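Local coordinates for DUF5063 domain-containing protein (Bacteroides fragilis, PDB 3NRH) that is of unknown function but folds into a predominantly alpha-helical domain that occurs in an assembly of two chains, at residues A[31-35]-A[36-40]; A[71-74]-A[75-78]; A[126-129]-A[130-134]; A[145-148]-A[149-153]. One frame throughout, in Å; residues are numbered along the deposited sequence.

All four contacts are local, made within one or two turns of a helix or across its end, and they differ with their place in the fold. Contacts 1 and 2 open helices 35-54 and 73-87, contact 3 closes helix 112-131, and contact 4 lies within helix 135-169. Contact 2 is a surface contact rich in glutamates, whereas the other three are partly buried and each sends one or more aromatic rings into the helical packing. Water takes part at contacts 1 and 3, where it binds backbone groups beside a helix end. Contacts 3 and 4 touch directly through Phe126 and Cys145, while contacts 1 and 4 lie on opposite sides of the chain's centre.

Contact 1 of 4, residues A[31-35]-A[36-40]; sequences ESMKR and STFVD
Lys34 holds the N-cap position of helix 35-54, and its carbonyl O accepts from Phe38 N at 3.0 Å, followed by Val39 N to Arg35 O at 2.8 Å. Just ahead of this turn, Met33, present as selenomethionine, folds its side chain back onto the helix. With CG set between its own backbone N and carbonyl carbon (chi1 65°), the chain runs straight at chi2 and bends at chi3, which brings SE against the start of Phe38. Met33 SE lies 3.9 Å from Phe38 CA and 4.1 Å from Phe38 CB. Met33 SE also sits beside the Phe38 ring, almost in the ring plane, at 5.5 Å from the centroid, a Met-aromatic contact made at the edge. Phe38 itself points onward into the protein, where its ring meets Phe26 and rests on Leu83 and Ile86. Along another side of the turn, Arg35 and Val39 run side by side in the same direction, with Arg35 CG 4.0 Å from Val39 CG2. Beyond this aliphatic part, the guanidinium group binds Ile86 O through NE and forms a salt bridge with Glu89 through NH2, tying the helix start to the end of helix 73-87 and the residues just after it. A water ties the polar side together, accepting from Lys34 N at 3.1 Å and meeting Thr37 OG1 at 3.2 Å. The arrangement is that of a helix N-terminus at which the residue before the N-cap folds back on the first turn in a Met-aromatic contact, with a water linking Lys34 N and Thr37 OG1.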
# COMPACT_ATOMS: atom_id res chain seq x y z
N GLU A 31 -4.01 2.28 -22.66
CA GLU A 31 -3.68 1.81 -24.00
C GLU A 31 -2.40 2.43 -24.54
O GLU A 31 -1.95 2.10 -25.63
CB GLU A 31 -4.82 2.11 -24.98
CG GLU A 31 -6.14 1.44 -24.67
CD GLU A 31 -7.12 1.55 -25.82
OE1 GLU A 31 -6.89 0.89 -26.86
OE2 GLU A 31 -8.11 2.30 -25.70
N SER A 32 -1.81 3.34 -23.77
CA SER A 32 -0.59 4.02 -24.21
C SER A 32 0.68 3.57 -23.48
O SER A 32 1.56 4.39 -23.22
CB SER A 32 -0.76 5.53 -24.04
OG SER A 32 -1.92 6.00 -24.71
N MSE A 33 0.78 2.29 -23.16
CA MSE A 33 1.96 1.79 -22.46
C MSE A 33 2.09 0.27 -22.43
O MSE A 33 1.14 -0.45 -22.74
CB MSE A 33 1.96 2.32 -21.03
CG MSE A 33 0.81 1.81 -20.19
SE MSE A 33 0.80 2.61 -18.45
CE MSE A 33 -0.42 4.07 -18.80
N LYS A 34 3.27 -0.19 -22.03
CA LYS A 34 3.57 -1.61 -21.94
C LYS A 34 3.17 -2.14 -20.57
O LYS A 34 3.01 -1.36 -19.62
CB LYS A 34 5.07 -1.84 -22.15
CG LYS A 34 5.66 -1.14 -23.37
CD LYS A 34 5.02 -1.61 -24.67
CE LYS A 34 5.32 -3.07 -24.94
NZ LYS A 34 4.72 -3.54 -26.22
N ARG A 35 3.02 -3.45 -20.45
CA ARG A 35 2.63 -4.05 -19.18
C ARG A 35 3.61 -3.77 -18.05
O ARG A 35 3.20 -3.53 -16.91
CB ARG A 35 2.45 -5.56 -19.32
CG ARG A 35 1.95 -6.24 -18.06
CD ARG A 35 2.08 -7.75 -18.17
NE ARG A 35 1.34 -8.27 -19.31
CZ ARG A 35 1.50 -9.50 -19.79
NH1 ARG A 35 2.37 -10.33 -19.23
NH2 ARG A 35 0.78 -9.90 -20.84
N SER A 36 4.91 -3.80 -18.34
CA SER A 36 5.91 -3.56 -17.31
C SER A 36 5.73 -2.17 -16.69
O SER A 36 5.76 -2.02 -15.47
CB SER A 36 7.33 -3.69 -17.88
OG SER A 36 7.54 -2.81 -18.97
N THR A 37 5.53 -1.18 -17.55
CA THR A 37 5.34 0.19 -17.09
C THR A 37 4.03 0.31 -16.31
O THR A 37 3.97 1.00 -15.28
CB THR A 37 5.31 1.17 -18.27
OG1 THR A 37 6.52 1.03 -19.03
CG2 THR A 37 5.20 2.61 -17.78
N PHE A 38 2.99 -0.36 -16.79
CA PHE A 38 1.69 -0.34 -16.13
C PHE A 38 1.78 -0.91 -14.72
O PHE A 38 1.33 -0.30 -13.76
CB PHE A 38 0.67 -1.15 -16.93
CG PHE A 38 -0.68 -1.20 -16.29
CD1 PHE A 38 -1.53 -0.10 -16.34
CD2 PHE A 38 -1.09 -2.33 -15.59
CE1 PHE A 38 -2.77 -0.12 -15.71
CE2 PHE A 38 -2.33 -2.36 -14.95
CZ PHE A 38 -3.17 -1.25 -15.01
N VAL A 39 2.37 -2.10 -14.62
CA VAL A 39 2.50 -2.76 -13.33
C VAL A 39 3.36 -1.97 -12.34
O VAL A 39 2.96 -1.76 -11.20
CB VAL A 39 3.09 -4.18 -13.50
CG1 VAL A 39 3.40 -4.79 -12.13
CG2 VAL A 39 2.09 -5.06 -14.24
N ASP A 40 4.53 -1.52 -12.79
CA ASP A 40 5.43 -0.76 -11.92
C ASP A 40 4.79 0.50 -11.36
O ASP A 40 4.94 0.81 -10.18
CB ASP A 40 6.71 -0.36 -12.66
CG ASP A 40 7.59 -1.55 -12.98
OD1 ASP A 40 7.53 -2.55 -12.24
OD2 ASP A 40 8.36 -1.47 -13.97
O HOH W 1 5.26 2.14 -21.73

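Contact 2 of 4, residues A[71-74]-A[75-78]; sequences VTEE and IYEV
Thr72 caps the first turn of helix 73-87 with its hydroxyl, OG1 accepting from Ile75 N at 3.2 Å in a nearly straight bond. The conformation suits the task: OG1 stands between the backbone N and the carbonyl carbon of its own residue (chi1 63°), turned toward the Ile75 amide in the first turn. Thr72 OG1 also lies 3.3 Å from Ile75 CG1, as the two side chains pass at a slant. Val71, just before the cap, lays CG1 against Tyr76 CB at 4.0 Å and more loosely against Ile75 CG2. This is the classic threonine N-cap, here joined by a hydrophobic staple between Val71, the residue ahead of the cap, and Tyr76. Tyr76 carries the apolar side further, packing on Ala117 and Gln121 of helix 112-131 and bonding through OH to Asp118. The acidic residues occupy other flanks. The Glu73 side chain sets out with CG opposite the backbone N (chi1 -176°) and then bends at chi2, which lets it run alongside Glu77 in the same direction. Glu73 OE2 comes within 3.0 Å of Glu77 CG and 3.3 Å of Glu77 OE2, the carboxylate planes being turned 32° apart. Two acids this close would be expected to repel, or to raise the proton affinity of one of them; the salt bridge from Glu77 OE1 to Arg80 probably eases the strain. Glu74 is folded in a similar way, and its OE2 reaches Val78 CG2 at 3.1 Å, its carboxylate lying against the methyl group.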
# COMPACT_ATOMS: atom_id res chain seq x y z
N VAL A 71 -19.24 7.78 -14.26
CA VAL A 71 -19.11 6.43 -14.79
C VAL A 71 -20.40 5.74 -15.23
O VAL A 71 -21.30 5.50 -14.43
CB VAL A 71 -18.37 5.52 -13.78
CG1 VAL A 71 -18.20 4.12 -14.36
CG2 VAL A 71 -17.01 6.12 -13.44
N THR A 72 -20.46 5.43 -16.52
CA THR A 72 -21.59 4.75 -17.12
C THR A 72 -21.14 3.32 -17.39
O THR A 72 -19.96 3.00 -17.24
CB THR A 72 -21.99 5.40 -18.46
OG1 THR A 72 -20.91 5.27 -19.39
CG2 THR A 72 -22.32 6.87 -18.26
N GLU A 73 -22.07 2.45 -17.78
CA GLU A 73 -21.71 1.06 -18.06
C GLU A 73 -20.67 0.99 -19.18
O GLU A 73 -19.75 0.18 -19.13
CB GLU A 73 -22.96 0.27 -18.47
CG GLU A 73 -22.70 -1.22 -18.70
CD GLU A 73 -22.09 -1.90 -17.49
OE1 GLU A 73 -22.65 -1.76 -16.38
OE2 GLU A 73 -21.06 -2.58 -17.64
N GLU A 74 -20.81 1.85 -20.18
CA GLU A 74 -19.89 1.87 -21.31
C GLU A 74 -18.48 2.29 -20.88
O GLU A 74 -17.49 1.69 -21.29
CB GLU A 74 -20.41 2.83 -22.39
CG GLU A 74 -19.61 2.81 -23.68
CD GLU A 74 -19.59 1.45 -24.36
OE1 GLU A 74 -20.61 0.74 -24.29
OE2 GLU A 74 -18.56 1.10 -24.97
N ILE A 75 -18.41 3.34 -20.06
CA ILE A 75 -17.13 3.83 -19.56
C ILE A 75 -16.46 2.70 -18.78
O ILE A 75 -15.27 2.42 -18.97
CB ILE A 75 -17.34 5.04 -18.61
CG1 ILE A 75 -17.75 6.28 -19.41
CG2 ILE A 75 -16.07 5.32 -17.80
CD1 ILE A 75 -16.70 6.74 -20.40
N TYR A 76 -17.23 2.06 -17.90
CA TYR A 76 -16.72 0.98 -17.07
C TYR A 76 -16.23 -0.22 -17.88
O TYR A 76 -15.13 -0.73 -17.66
CB TYR A 76 -17.80 0.51 -16.09
CG TYR A 76 -17.38 -0.66 -15.21
CD1 TYR A 76 -16.75 -0.45 -13.99
CD2 TYR A 76 -17.60 -1.98 -15.63
CE1 TYR A 76 -16.34 -1.53 -13.20
CE2 TYR A 76 -17.20 -3.06 -14.84
CZ TYR A 76 -16.57 -2.82 -13.63
OH TYR A 76 -16.17 -3.88 -12.85
N GLU A 77 -17.05 -0.67 -18.83
CA GLU A 77 -16.70 -1.81 -19.66
C GLU A 77 -15.49 -1.59 -20.55
O GLU A 77 -14.63 -2.46 -20.69
CB GLU A 77 -17.90 -2.24 -20.51
CG GLU A 77 -18.94 -3.01 -19.72
CD GLU A 77 -18.40 -4.31 -19.16
OE1 GLU A 77 -17.95 -5.16 -19.96
OE2 GLU A 77 -18.41 -4.48 -17.93
N VAL A 78 -15.42 -0.42 -21.17
CA VAL A 78 -14.30 -0.11 -22.05
C VAL A 78 -13.00 -0.11 -21.25
O VAL A 78 -11.99 -0.64 -21.71
CB VAL A 78 -14.50 1.25 -22.74
CG1 VAL A 78 -13.26 1.60 -23.55
CG2 VAL A 78 -15.73 1.20 -23.66

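Contact 3 of 4, residues A[126-129]-A[130-134]; sequences FIFV and FQLGL
Phe126 and Phe130 both carry CG on the side opposite the backbone N, with chi1 of 164° and -153°, a pair of torsions that sends both side chains the same way from successive turns. They belong to the last turns of helix 112-131, a helix C-terminus followed by a glycine of positive phi, Gly133. The side chains run side by side, but the rings meet obliquely, planes 48° apart, with Phe126 CE1 3.7 Å from Phe130 CD1. Together they cover Val17 of helix 11-28, and they also meet Leu142 and Met138 of helix 135-169, joining three helices. On another side, Leu132 places CD1 4.0 Å above one face of the Phe128 ring, displaced toward its rim; Tyr70 meets the same phenyl group edge-to-face. The backbone pattern changes here: Phe130 N still bonds Phe126 O at 2.9 Å, but the bonds to Phe128 O from Gln131 N and Leu132 N are weak. Leu132 N bonds Val129 O at 2.9 Å, three residues back. Past Gly133, a water spans the turn, donating to Val129 O and accepting from Leu134 N, each at 2.9 Å.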
# COMPACT_ATOMS: atom_id res chain seq x y z
N PHE A 126 -16.11 10.72 -7.83
CA PHE A 126 -15.77 11.72 -6.84
C PHE A 126 -15.03 12.94 -7.43
O PHE A 126 -15.47 14.08 -7.25
CB PHE A 126 -14.91 11.10 -5.74
CG PHE A 126 -14.20 12.12 -4.89
CD1 PHE A 126 -14.91 13.04 -4.14
CD2 PHE A 126 -12.81 12.17 -4.88
CE1 PHE A 126 -14.25 14.02 -3.39
CE2 PHE A 126 -12.14 13.15 -4.14
CZ PHE A 126 -12.86 14.07 -3.39
N ILE A 127 -13.92 12.71 -8.12
CA ILE A 127 -13.15 13.84 -8.65
C ILE A 127 -13.86 14.63 -9.74
O ILE A 127 -13.63 15.83 -9.89
CB ILE A 127 -11.76 13.41 -9.17
CG1 ILE A 127 -11.89 12.40 -10.30
CG2 ILE A 127 -10.94 12.86 -8.00
CD1 ILE A 127 -10.56 12.04 -10.95
N PHE A 128 -14.74 13.97 -10.50
CA PHE A 128 -15.49 14.68 -11.53
C PHE A 128 -16.35 15.74 -10.86
O PHE A 128 -16.29 16.93 -11.20
CB PHE A 128 -16.38 13.71 -12.31
CG PHE A 128 -17.32 14.40 -13.27
CD1 PHE A 128 -16.83 15.28 -14.23
CD2 PHE A 128 -18.69 14.17 -13.21
CE1 PHE A 128 -17.70 15.93 -15.11
CE2 PHE A 128 -19.57 14.82 -14.08
CZ PHE A 128 -19.06 15.70 -15.04
N VAL A 129 -17.13 15.31 -9.87
CA VAL A 129 -18.02 16.20 -9.14
C VAL A 129 -17.25 17.28 -8.39
O VAL A 129 -17.65 18.44 -8.37
CB VAL A 129 -18.87 15.41 -8.11
CG1 VAL A 129 -19.69 16.38 -7.26
CG2 VAL A 129 -19.77 14.45 -8.84
N PHE A 130 -16.13 16.90 -7.79
CA PHE A 130 -15.33 17.85 -7.04
C PHE A 130 -14.92 19.04 -7.90
O PHE A 130 -14.88 20.18 -7.43
CB PHE A 130 -14.08 17.18 -6.49
CG PHE A 130 -13.55 17.82 -5.25
CD1 PHE A 130 -14.22 17.68 -4.03
CD2 PHE A 130 -12.37 18.56 -5.28
CE1 PHE A 130 -13.72 18.26 -2.87
CE2 PHE A 130 -11.87 19.15 -4.12
CZ PHE A 130 -12.54 19.00 -2.92
N GLN A 131 -14.64 18.77 -9.17
CA GLN A 131 -14.22 19.84 -10.07
C GLN A 131 -15.36 20.72 -10.58
O GLN A 131 -15.12 21.79 -11.13
CB GLN A 131 -13.45 19.25 -11.25
CG GLN A 131 -12.87 20.31 -12.18
CD GLN A 131 -11.74 19.78 -13.02
OE1 GLN A 131 -11.91 18.83 -13.78
NE2 GLN A 131 -10.56 20.39 -12.89
N LEU A 132 -16.61 20.27 -10.40
CA LEU A 132 -17.75 21.06 -10.86
C LEU A 132 -17.98 22.33 -10.04
O LEU A 132 -18.72 23.22 -10.45
CB LEU A 132 -19.02 20.19 -10.91
CG LEU A 132 -18.94 19.05 -11.94
CD1 LEU A 132 -20.25 18.30 -12.01
CD2 LEU A 132 -18.60 19.63 -13.31
N GLY A 133 -17.35 22.40 -8.87
CA GLY A 133 -17.44 23.60 -8.05
C GLY A 133 -18.61 23.91 -7.13
O GLY A 133 -18.64 25.00 -6.56
N LEU A 134 -19.57 23.00 -6.99
CA LEU A 134 -20.71 23.25 -6.11
C LEU A 134 -20.38 22.66 -4.73
O LEU A 134 -20.29 21.45 -4.57
CB LEU A 134 -21.98 22.61 -6.69
CG LEU A 134 -23.32 22.88 -5.99
CD1 LEU A 134 -23.57 24.37 -5.88
CD2 LEU A 134 -24.44 22.19 -6.75
O HOH W 2 -19.77 20.13 -7.46

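Contact 4 of 4, residues A[145-148]-A[149-153]; sequences CQEN and FGLLW
Cys145 and Trp153, two turns apart on helix 135-169, meet through a sulfur-aromatic contact. Cys145 SG approaches the six-membered ring obliquely and lies only 3.3 Å from Trp153 CZ3, a tight fit. Cys145 O comes to the edge of the same ring, near its plane, at 3.2 Å from Trp153 CZ3; the slightly positive ring hydrogens there would suit a carbonyl oxygen. Over one face of the indole stands Phe149, whose CD1 lies 3.5 Å above the plane and over its centre. Trp153 has an unusual chi1 of 136°, well off the staggered positions, which accompanies this double packing. The indole is buried against Ile119 and Ile123 of helix 112-131, while Phe149 packs on Ala53 and meets the ring of Tyr50; the two rings thus contact helices 112-131 and 35-54. Backbone bonding is irregular in the same region. The helix widens at 149-153 into a pi-type turn: Asn148 O accepts both Leu152 N at 2.8 Å and Trp153 N at 3.0 Å, the two donors coming from opposite faces of the carbonyl plane. One turn earlier, the bonds of Phe149 N to Cys145 O and Gln146 O are both weak. Polar side chains line another flank. Glu147 bends at chi2 (53°) and lays its carboxylate on Leu151, with OE2 3.1 Å from Leu151 CG. Asn148 OD1 stands 3.6 Å from Leu151 CD1, while its ND2 donates to Asp122 of helix 112-131.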
# COMPACT_ATOMS: atom_id res chain seq x y z
N CYS A 145 -17.49 8.79 -1.22
CA CYS A 145 -16.24 8.13 -1.57
C CYS A 145 -15.55 7.59 -0.33
O CYS A 145 -15.06 6.46 -0.32
CB CYS A 145 -15.33 9.10 -2.30
SG CYS A 145 -13.83 8.34 -2.96
N GLN A 146 -15.51 8.39 0.73
CA GLN A 146 -14.88 7.96 1.98
C GLN A 146 -15.63 6.78 2.60
O GLN A 146 -15.01 5.86 3.13
CB GLN A 146 -14.83 9.11 2.98
CG GLN A 146 -14.33 8.69 4.35
CD GLN A 146 -14.30 9.84 5.33
OE1 GLN A 146 -15.34 10.41 5.67
NE2 GLN A 146 -13.11 10.19 5.79
N GLU A 147 -16.95 6.83 2.57
CA GLU A 147 -17.75 5.75 3.14
C GLU A 147 -17.52 4.45 2.36
O GLU A 147 -17.39 3.38 2.96
CB GLU A 147 -19.24 6.11 3.12
CG GLU A 147 -20.16 5.00 3.61
CD GLU A 147 -19.78 4.48 4.99
OE1 GLU A 147 -19.43 5.31 5.86
OE2 GLU A 147 -19.84 3.25 5.20
N ASN A 148 -17.47 4.56 1.04
CA ASN A 148 -17.26 3.38 0.21
C ASN A 148 -15.83 2.85 0.27
O ASN A 148 -15.57 1.71 -0.11
CB ASN A 148 -17.68 3.67 -1.23
CG ASN A 148 -19.19 3.83 -1.36
OD1 ASN A 148 -19.94 3.42 -0.48
ND2 ASN A 148 -19.63 4.42 -2.46
N PHE A 149 -14.91 3.67 0.77
CA PHE A 149 -13.53 3.23 0.92
C PHE A 149 -13.53 2.07 1.91
O PHE A 149 -12.95 1.02 1.66
CB PHE A 149 -12.66 4.37 1.47
CG PHE A 149 -11.28 3.94 1.91
CD1 PHE A 149 -10.36 3.46 0.98
CD2 PHE A 149 -10.91 4.02 3.24
CE1 PHE A 149 -9.08 3.07 1.38
CE2 PHE A 149 -9.63 3.64 3.66
CZ PHE A 149 -8.71 3.16 2.72
N GLY A 150 -14.22 2.27 3.04
CA GLY A 150 -14.28 1.23 4.06
C GLY A 150 -15.23 0.11 3.71
O GLY A 150 -14.99 -1.05 4.08
N LEU A 151 -16.30 0.44 3.00
CA LEU A 151 -17.29 -0.56 2.62
C LEU A 151 -16.82 -1.48 1.51
O LEU A 151 -17.19 -2.65 1.48
CB LEU A 151 -18.59 0.11 2.16
CG LEU A 151 -19.43 0.89 3.17
CD1 LEU A 151 -20.66 1.43 2.47
CD2 LEU A 151 -19.83 -0.01 4.34
N LEU A 152 -16.00 -0.98 0.59
CA LEU A 152 -15.58 -1.85 -0.50
C LEU A 152 -14.31 -1.54 -1.28
O LEU A 152 -13.49 -2.44 -1.47
CB LEU A 152 -16.74 -2.00 -1.49
CG LEU A 152 -16.62 -3.09 -2.55
CD1 LEU A 152 -16.51 -4.45 -1.87
CD2 LEU A 152 -17.84 -3.06 -3.47
N TRP A 153 -14.14 -0.30 -1.74
CA TRP A 153 -12.97 0.04 -2.55
C TRP A 153 -11.62 -0.19 -1.87
O TRP A 153 -10.67 -0.64 -2.52
CB TRP A 153 -13.10 1.49 -3.08
CG TRP A 153 -11.84 2.33 -2.99
CD1 TRP A 153 -10.57 1.96 -3.33
CD2 TRP A 153 -11.73 3.67 -2.50
NE1 TRP A 153 -9.68 2.97 -3.07
CE2 TRP A 153 -10.37 4.03 -2.56
CE3 TRP A 153 -12.66 4.59 -2.01
CZ2 TRP A 153 -9.91 5.28 -2.14
CZ3 TRP A 153 -12.20 5.83 -1.60
CH2 TRP A 153 -10.84 6.16 -1.67